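Local coordinates for zinc chaperone AztD (PDB 6CMK), which acts as a periplasmic zinc chaperone, handing one zinc ion directly to the solute-binding protein AztC of the AztABCD transport system, at residues Leu119-Lys133 with Gln136-Glu149. Sequence-based numbering, arbitrary orientation.
Sequences LTGKKPGHFVERQGK and QWFDGEDSAQILGE
With CG anti to the backbone N (chi1 176°) and the chain bent at chi2, Q136 swings its amide across to strand 124-130, while F138, CG anti to its carbonyl carbon (chi1 -71°), lays its ring beside P124 and G121. Both belong to the first hairpin of a beta-propeller blade, and Q136 illustrates how a side chain can patch a beta bulge. Between the pairs P124-F138 and F127-Q136 the register slips by one residue, so W137 binds the facing strand through G125 N to W137 O and W137 N to H126 O, the latter bond 2.9 Å long. Q136 NE2 fills in at the slip, giving one proton to G125 O at 3.1 Å, from well above the carbonyl plane, and another to W137 O, which thus accepts two bonds. The other end of this amide, OE1, lies at the edge of the F127 ring, 3.3 Å from CD2, buried and without a polar partner.

The chain enters the blade from strand 113-120. Here L119 CD1 packs on Q136 CB and on L147 CD2, and its CB meets the edge of the F138 ring, whose CE2 lies 3.6 Å from P124 CB. Q145 NE2 donates to T120 O at 3.0 Å, joining the two blades.

The bulge lies next to zinc site 1, where H126, H169 and H216 bind the metal. D139 is a second-shell residue: its OD2 accepts from H169 ND1, while a water bridges its OD1, at 2.8 Å, to H126 N.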
ATOM      1  N   LEU B 119      10.596   5.183 -25.162  1.00 20.23           N
ATOM      2  CA  LEU B 119      10.252   6.587 -25.331  1.00 20.67           C
ATOM      3  C   LEU B 119      11.435   7.281 -25.982  1.00 20.28           C
ATOM      4  O   LEU B 119      12.551   7.215 -25.460  1.00 24.70           O
ATOM      5  CB  LEU B 119       9.940   7.249 -23.988  1.00 21.62           C
ATOM      6  CG  LEU B 119       8.996   6.481 -23.065  1.00 22.31           C
ATOM      7  CD1 LEU B 119       8.849   7.215 -21.745  1.00 24.77           C
ATOM      8  CD2 LEU B 119       7.651   6.295 -23.749  1.00 22.67           C
ATOM      9  N   THR B 120      11.194   7.963 -27.096  1.00 22.69           N
ATOM     10  CA  THR B 120      12.274   8.602 -27.831  1.00 21.31           C
ATOM     11  C   THR B 120      12.065  10.103 -27.921  1.00 25.24           C
ATOM     12  O   THR B 120      10.933  10.591 -28.022  1.00 22.84           O
ATOM     13  CB  THR B 120      12.417   8.014 -29.233  1.00 30.81           C
ATOM     14  OG1 THR B 120      11.224   8.271 -29.983  1.00 36.60           O
ATOM     15  CG2 THR B 120      12.650   6.518 -29.140  1.00 29.25           C
ATOM     16  N   GLY B 121      13.173  10.818 -27.841  1.00 22.73           N
ATOM     17  CA  GLY B 121      13.186  12.258 -27.966  1.00 22.56           C
ATOM     18  C   GLY B 121      14.545  12.761 -27.553  1.00 23.57           C
ATOM     19  O   GLY B 121      15.363  12.032 -26.981  1.00 27.09           O
ATOM     20  N   LYS B 122      14.783  14.032 -27.849  1.00 25.68           N
ATOM     21  CA  LYS B 122      16.093  14.615 -27.598  1.00 24.75           C
ATOM     22  C   LYS B 122      16.316  14.848 -26.108  1.00 27.40           C
ATOM     23  O   LYS B 122      15.528  15.532 -25.449  1.00 25.92           O
ATOM     24  CB  LYS B 122      16.231  15.922 -28.376  1.00 25.52           C
ATOM     25  CG  LYS B 122      16.366  15.692 -29.881  1.00 52.70           C
ATOM     26  CD  LYS B 122      16.069  16.937 -30.719  1.00 57.41           C
ATOM     27  CE  LYS B 122      14.630  16.940 -31.244  1.00 47.24           C
ATOM     28  NZ  LYS B 122      14.470  17.648 -32.547  1.00 61.96           N
ATOM     29  N   LYS B 123      17.400  14.265 -25.583  1.00 23.28           N
ATOM     30  CA  LYS B 123      17.878  14.459 -24.213  1.00 22.29           C
ATOM     31  C   LYS B 123      16.819  14.149 -23.155  1.00 21.81           C
ATOM     32  O   LYS B 123      16.421  15.041 -22.389  1.00 23.35           O
ATOM     33  CB  LYS B 123      18.387  15.894 -24.029  1.00 28.47           C
ATOM     34  CG  LYS B 123      19.771  16.128 -24.625  1.00 42.35           C
ATOM     35  CD  LYS B 123      20.236  17.571 -24.455  1.00 60.06           C
ATOM     36  CE  LYS B 123      20.100  18.366 -25.745  1.00 71.39           C
ATOM     37  NZ  LYS B 123      20.974  17.839 -26.833  1.00 78.43           N
ATOM     38  N   PRO B 124      16.352  12.908 -23.051  1.00 24.64           N
ATOM     39  CA  PRO B 124      15.433  12.584 -21.956  1.00 20.91           C
ATOM     40  C   PRO B 124      16.062  12.950 -20.622  1.00 21.74           C
ATOM     41  O   PRO B 124      17.259  12.743 -20.399  1.00 22.93           O
ATOM     42  CB  PRO B 124      15.207  11.075 -22.103  1.00 24.33           C
ATOM     43  CG  PRO B 124      16.350  10.582 -22.897  1.00 23.34           C
ATOM     44  CD  PRO B 124      16.713  11.713 -23.831  1.00 25.31           C
ATOM     45  N   GLY B 125      15.253  13.559 -19.762  1.00 22.86           N
ATOM     46  CA  GLY B 125      15.706  14.009 -18.467  1.00 19.88           C
ATOM     47  C   GLY B 125      14.878  13.416 -17.352  1.00 18.77           C
ATOM     48  O   GLY B 125      14.820  12.194 -17.214  1.00 21.18           O
ATOM     49  N   HIS B 126      14.196  14.263 -16.581  1.00 20.44           N
ATOM     50  CA  HIS B 126      13.555  13.809 -15.353  1.00 19.26           C
ATOM     51  C   HIS B 126      12.367  12.900 -15.628  1.00 17.00           C
ATOM     52  O   HIS B 126      11.538  13.159 -16.503  1.00 17.52           O
ATOM     53  CB  HIS B 126      13.120  15.001 -14.508  1.00 22.20           C
ATOM     54  CG  HIS B 126      14.255  15.649 -13.779  1.00 45.96           C
ATOM     55  ND1 HIS B 126      14.395  15.579 -12.410  1.00 52.08           N
ATOM     56  CD2 HIS B 126      15.323  16.347 -14.232  1.00 54.33           C
ATOM     57  CE1 HIS B 126      15.491  16.221 -12.050  1.00 55.55           C
ATOM     58  NE2 HIS B 126      16.073  16.696 -13.136  1.00 51.52           N
ATOM     59  N   PHE B 127      12.306  11.824 -14.860  1.00 17.52           N
ATOM     60  CA  PHE B 127      11.239  10.838 -14.913  1.00 16.64           C
ATOM     61  C   PHE B 127      10.467  10.925 -13.607  1.00 16.15           C
ATOM     62  O   PHE B 127      11.071  10.973 -12.531  1.00 15.88           O
ATOM     63  CB  PHE B 127      11.831   9.440 -15.107  1.00 18.06           C
ATOM     64  CG  PHE B 127      10.850   8.320 -14.934  1.00 16.22           C
ATOM     65  CD1 PHE B 127      10.557   7.818 -13.674  1.00 16.09           C
ATOM     66  CD2 PHE B 127      10.257   7.729 -16.040  1.00 23.63           C
ATOM     67  CE1 PHE B 127       9.663   6.780 -13.528  1.00 16.54           C
ATOM     68  CE2 PHE B 127       9.367   6.680 -15.888  1.00 21.18           C
ATOM     69  CZ  PHE B 127       9.075   6.207 -14.635  1.00 18.73           C
ATOM     70  N   VAL B 128       9.139  10.976 -13.697  1.00 14.20           N
ATOM     71  CA  VAL B 128       8.278  10.943 -12.518  1.00 13.54           C
ATOM     72  C   VAL B 128       7.163   9.944 -12.767  1.00 18.49           C
ATOM     73  O   VAL B 128       6.456  10.033 -13.777  1.00 17.07           O
ATOM     74  CB  VAL B 128       7.672  12.320 -12.181  1.00 13.23           C
ATOM     75  CG1 VAL B 128       6.777  12.195 -10.945  1.00 14.49           C
ATOM     76  CG2 VAL B 128       8.742  13.359 -11.938  1.00 17.45           C
ATOM     77  N   GLU B 129       6.990   9.010 -11.838  1.00 15.44           N
ATOM     78  CA  GLU B 129       5.867   8.086 -11.869  1.00 12.33           C
ATOM     79  C   GLU B 129       5.162   8.120 -10.523  1.00 14.95           C
ATOM     80  O   GLU B 129       5.806   8.229  -9.473  1.00 15.50           O
ATOM     81  CB  GLU B 129       6.323   6.666 -12.203  1.00 14.03           C
ATOM     82  CG  GLU B 129       5.202   5.643 -12.300  1.00 16.91           C
ATOM     83  CD  GLU B 129       4.827   5.038 -10.960  1.00 15.73           C
ATOM     84  OE1 GLU B 129       5.660   5.085 -10.026  1.00 15.43           O
ATOM     85  OE2 GLU B 129       3.711   4.484 -10.857  1.00 16.05           O
ATOM     86  N   ARG B 130       3.834   8.072 -10.556  1.00 14.50           N
ATOM     87  CA  ARG B 130       3.071   7.934  -9.323  1.00 14.74           C
ATOM     88  C   ARG B 130       1.729   7.303  -9.643  1.00 12.17           C
ATOM     89  O   ARG B 130       1.066   7.690 -10.605  1.00 12.23           O
ATOM     90  CB  ARG B 130       2.882   9.285  -8.612  1.00 23.31           C
ATOM     91  CG  ARG B 130       2.436  10.438  -9.507  1.00 24.30           C
ATOM     92  CD  ARG B 130       2.402  11.759  -8.731  1.00 17.22           C
ATOM     93  NE  ARG B 130       1.498  11.688  -7.583  1.00 16.64           N
ATOM     94  CZ  ARG B 130       0.171  11.776  -7.653  1.00 15.44           C
ATOM     95  NH1 ARG B 130      -0.419  11.948  -8.812  1.00 14.31           N
ATOM     96  NH2 ARG B 130      -0.564  11.682  -6.558  1.00 19.85           N
ATOM     97  N   GLN B 131       1.348   6.304  -8.841  1.00 12.92           N
ATOM     98  CA  GLN B 131       0.048   5.637  -8.982  1.00 11.65           C
ATOM     99  C   GLN B 131      -0.149   5.043 -10.378  1.00 13.06           C
ATOM    100  O   GLN B 131      -1.282   4.877 -10.844  1.00 12.89           O
ATOM    101  CB  GLN B 131      -1.087   6.594  -8.635  1.00 15.15           C
ATOM    102  CG  GLN B 131      -0.915   7.222  -7.269  1.00 16.47           C
ATOM    103  CD  GLN B 131      -1.999   8.216  -6.940  1.00 15.41           C
ATOM    104  OE1 GLN B 131      -2.500   8.938  -7.810  1.00 16.25           O
ATOM    105  NE2 GLN B 131      -2.363   8.269  -5.672  1.00 13.25           N
ATOM    106  N   GLY B 132       0.948   4.677 -11.032  1.00 12.69           N
ATOM    107  CA  GLY B 132       0.903   4.129 -12.365  1.00 15.25           C
ATOM    108  C   GLY B 132       0.963   5.168 -13.459  1.00 13.67           C
ATOM    109  O   GLY B 132       1.142   4.803 -14.628  1.00 17.43           O
ATOM    110  N   LYS B 133       0.793   6.442 -13.123  1.00 12.20           N
ATOM    111  CA  LYS B 133       0.905   7.512 -14.110  1.00 11.60           C
ATOM    112  C   LYS B 133       2.370   7.872 -14.282  1.00 12.51           C
ATOM    113  O   LYS B 133       3.097   8.010 -13.296  1.00 14.31           O
ATOM    114  CB  LYS B 133       0.124   8.744 -13.662  1.00 13.44           C
ATOM    115  CG  LYS B 133      -1.365   8.505 -13.399  1.00 15.28           C
ATOM    116  CD  LYS B 133      -2.035   9.785 -12.932  1.00 16.71           C
ATOM    117  CE  LYS B 133      -1.886   9.982 -11.418  1.00 15.29           C
ATOM    118  NZ  LYS B 133      -2.866   9.133 -10.671  1.00 16.31           N
ATOM    119  N   GLN B 136       7.550  11.502 -18.575  1.00 16.48           N
ATOM    120  CA  GLN B 136       8.951  11.533 -18.971  1.00 14.80           C
ATOM    121  C   GLN B 136       9.244  12.882 -19.619  1.00 16.12           C
ATOM    122  O   GLN B 136       8.591  13.256 -20.603  1.00 19.48           O
ATOM    123  CB  GLN B 136       9.276  10.380 -19.925  1.00 16.20           C
ATOM    124  CG  GLN B 136      10.701  10.403 -20.471  1.00 16.87           C
ATOM    125  CD  GLN B 136      11.714  10.176 -19.370  1.00 15.67           C
ATOM    126  OE1 GLN B 136      11.670   9.155 -18.681  1.00 17.85           O
ATOM    127  NE2 GLN B 136      12.619  11.122 -19.187  1.00 17.78           N
ATOM    128  N   TRP B 137      10.210  13.606 -19.062  1.00 15.49           N
ATOM    129  CA  TRP B 137      10.660  14.878 -19.613  1.00 19.72           C
ATOM    130  C   TRP B 137      11.738  14.662 -20.665  1.00 16.98           C
ATOM    131  O   TRP B 137      12.564  13.749 -20.562  1.00 17.57           O
ATOM    132  CB  TRP B 137      11.206  15.774 -18.505  1.00 21.96           C
ATOM    133  CG  TRP B 137      11.370  17.201 -18.916  1.00 20.31           C
ATOM    134  CD1 TRP B 137      12.470  17.783 -19.480  1.00 20.30           C
ATOM    135  CD2 TRP B 137      10.391  18.230 -18.785  1.00 17.21           C
ATOM    136  NE1 TRP B 137      12.228  19.121 -19.715  1.00 21.75           N
ATOM    137  CE2 TRP B 137      10.955  19.416 -19.295  1.00 18.15           C
ATOM    138  CE3 TRP B 137       9.081  18.261 -18.287  1.00 19.69           C
ATOM    139  CZ2 TRP B 137      10.261  20.619 -19.315  1.00 21.84           C
ATOM    140  CZ3 TRP B 137       8.390  19.465 -18.316  1.00 22.38           C
ATOM    141  CH2 TRP B 137       8.989  20.626 -18.819  1.00 20.54           C
ATOM    142  N   PHE B 138      11.733  15.525 -21.682  1.00 17.91           N
ATOM    143  CA  PHE B 138      12.780  15.543 -22.701  1.00 22.19           C
ATOM    144  C   PHE B 138      13.318  16.964 -22.792  1.00 26.60           C
ATOM    145  O   PHE B 138      12.601  17.874 -23.219  1.00 21.07           O
ATOM    146  CB  PHE B 138      12.259  15.064 -24.063  1.00 22.52           C
ATOM    147  CG  PHE B 138      11.964  13.593 -24.108  1.00 20.67           C
ATOM    148  CD1 PHE B 138      10.739  13.115 -23.681  1.00 20.47           C
ATOM    149  CD2 PHE B 138      12.911  12.692 -24.563  1.00 19.86           C
ATOM    150  CE1 PHE B 138      10.459  11.764 -23.707  1.00 19.06           C
ATOM    151  CE2 PHE B 138      12.640  11.341 -24.600  1.00 21.73           C
ATOM    152  CZ  PHE B 138      11.406  10.874 -24.164  1.00 23.51           C
ATOM    153  N   ASP B 139      14.578  17.145 -22.392  1.00 19.15           N
ATOM    154  CA  ASP B 139      15.189  18.468 -22.336  1.00 19.67           C
ATOM    155  C   ASP B 139      15.276  19.139 -23.701  1.00 29.57           C
ATOM    156  O   ASP B 139      15.352  20.372 -23.763  1.00 28.90           O
ATOM    157  CB  ASP B 139      16.593  18.373 -21.741  1.00 26.02           C
ATOM    158  CG  ASP B 139      16.589  18.059 -20.254  1.00 33.12           C
ATOM    159  OD1 ASP B 139      15.508  18.031 -19.625  1.00 23.66           O
ATOM    160  OD2 ASP B 139      17.690  17.836 -19.709  1.00 33.10           O
ATOM    161  N   GLY B 140      15.289  18.370 -24.790  1.00 23.64           N
ATOM    162  CA  GLY B 140      15.418  18.928 -26.123  1.00 25.68           C
ATOM    163  C   GLY B 140      14.139  18.963 -26.926  1.00 29.96           C
ATOM    164  O   GLY B 140      14.183  19.302 -28.116  1.00 30.61           O
ATOM    165  N   GLU B 141      13.002  18.635 -26.325  1.00 22.40           N
ATOM    166  CA  GLU B 141      11.720  18.618 -27.004  1.00 25.22           C
ATOM    167  C   GLU B 141      10.833  19.694 -26.397  1.00 25.17           C
ATOM    168  O   GLU B 141      11.059  20.151 -25.276  1.00 32.05           O
ATOM    169  CB  GLU B 141      11.044  17.244 -26.894  1.00 26.94           C
ATOM    170  CG  GLU B 141      11.858  16.074 -27.449  1.00 26.43           C
ATOM    171  CD  GLU B 141      11.959  16.070 -28.955  1.00 36.09           C
ATOM    172  OE1 GLU B 141      11.071  16.653 -29.615  1.00 42.50           O
ATOM    173  OE2 GLU B 141      12.932  15.484 -29.476  1.00 28.02           O
ATOM    174  N   ASP B 142       9.837  20.123 -27.162  1.00 25.98           N
ATOM    175  CA  ASP B 142       8.877  21.094 -26.666  1.00 27.56           C
ATOM    176  C   ASP B 142       7.676  20.429 -26.007  1.00 21.36           C
ATOM    177  O   ASP B 142       6.697  21.117 -25.711  1.00 22.32           O
ATOM    178  CB  ASP B 142       8.412  22.012 -27.797  1.00 30.77           C
ATOM    179  CG  ASP B 142       7.588  21.284 -28.844  1.00 30.41           C
ATOM    180  OD1 ASP B 142       7.208  20.115 -28.624  1.00 42.96           O
ATOM    181  OD2 ASP B 142       7.314  21.895 -29.900  1.00 50.51           O
ATOM    182  N   SER B 143       7.746  19.113 -25.772  1.00 24.09           N
ATOM    183  CA  SER B 143       6.683  18.348 -25.133  1.00 20.54           C
ATOM    184  C   SER B 143       7.276  17.331 -24.168  1.00 18.60           C
ATOM    185  O   SER B 143       8.399  16.848 -24.352  1.00 22.26           O
ATOM    186  CB  SER B 143       5.818  17.603 -26.166  1.00 25.79           C
ATOM    187  OG  SER B 143       5.141  18.508 -27.018  1.00 48.35           O
ATOM    188  N   ALA B 144       6.505  17.014 -23.133  1.00 22.12           N
ATOM    189  CA  ALA B 144       6.753  15.862 -22.280  1.00 21.76           C
ATOM    190  C   ALA B 144       5.809  14.736 -22.676  1.00 20.88           C
ATOM    191  O   ALA B 144       4.788  14.961 -23.320  1.00 21.92           O
ATOM    192  CB  ALA B 144       6.562  16.220 -20.804  1.00 24.29           C
ATOM    193  N   GLN B 145       6.163  13.510 -22.289  1.00 16.43           N
ATOM    194  CA  GLN B 145       5.402  12.332 -22.688  1.00 16.30           C
ATOM    195  C   GLN B 145       4.750  11.715 -21.461  1.00 15.50           C
ATOM    196  O   GLN B 145       5.433  11.390 -20.490  1.00 17.90           O
ATOM    197  CB  GLN B 145       6.294  11.325 -23.402  1.00 19.75           C
ATOM    198  CG  GLN B 145       6.835  11.882 -24.707  1.00 20.08           C
ATOM    199  CD  GLN B 145       7.691  10.898 -25.474  1.00 18.94           C
ATOM    200  OE1 GLN B 145       7.573   9.684 -25.316  1.00 21.54           O
ATOM    201  NE2 GLN B 145       8.556  11.424 -26.319  1.00 20.84           N
ATOM    202  N   ILE B 146       3.429  11.583 -21.499  1.00 16.46           N
ATOM    203  CA  ILE B 146       2.659  11.027 -20.392  1.00 15.01           C
ATOM    204  C   ILE B 146       2.070   9.694 -20.836  1.00 14.68           C
ATOM    205  O   ILE B 146       1.552   9.567 -21.950  1.00 17.13           O
ATOM    206  CB  ILE B 146       1.562  12.006 -19.920  1.00 19.42           C
ATOM    207  CG1 ILE B 146       2.175  13.146 -19.095  1.00 30.03           C
ATOM    208  CG2 ILE B 146       0.538  11.314 -19.029  1.00 21.67           C
ATOM    209  CD1 ILE B 146       2.895  14.194 -19.905  1.00 42.50           C
ATOM    210  N   LEU B 147       2.144   8.701 -19.956  1.00 14.12           N
ATOM    211  CA  LEU B 147       1.663   7.365 -20.268  1.00 14.08           C
ATOM    212  C   LEU B 147       1.322   6.671 -18.958  1.00 13.92           C
ATOM    213  O   LEU B 147       1.321   7.290 -17.891  1.00 15.22           O
ATOM    214  CB  LEU B 147       2.692   6.586 -21.080  1.00 14.92           C
ATOM    215  CG  LEU B 147       4.093   6.468 -20.489  1.00 21.25           C
ATOM    216  CD1 LEU B 147       4.691   5.183 -20.986  1.00 23.05           C
ATOM    217  CD2 LEU B 147       4.976   7.655 -20.880  1.00 21.77           C
ATOM    218  N   GLY B 148       0.994   5.386 -19.053  1.00 16.08           N
ATOM    219  CA  GLY B 148       0.567   4.627 -17.895  1.00 13.30           C
ATOM    220  C   GLY B 148       1.241   3.272 -17.827  1.00 15.39           C
ATOM    221  O   GLY B 148       1.485   2.631 -18.841  1.00 17.40           O
ATOM    222  N   GLU B 149       1.510   2.837 -16.591  1.00 13.88           N
ATOM    223  CA  GLU B 149       2.239   1.595 -16.340  1.00 13.32           C
ATOM    224  C   GLU B 149       1.446   0.359 -16.745  1.00 12.56           C
ATOM    225  O   GLU B 149       2.028  -0.624 -17.220  1.00 15.50           O
ATOM    226  CB  GLU B 149       2.609   1.485 -14.855  1.00 15.89           C
ATOM    227  CG  GLU B 149       3.416   0.220 -14.542  1.00 18.73           C
ATOM    228  CD  GLU B 149       3.824   0.088 -13.080  1.00 21.75           C
ATOM    229  OE1 GLU B 149       2.977   0.344 -12.202  1.00 24.70           O
ATOM    230  OE2 GLU B 149       4.991  -0.296 -12.812  1.00 16.29           O
TER
HETATM  231  O   HOH W   1       8.307   8.183 -27.534  1.00 23.67           O
HETATM  232  O   HOH W   2      14.749  17.108 -17.127  1.00 20.55           O
HETATM  233  O   HOH W   3       3.248   2.035 -10.016  1.00 15.84           O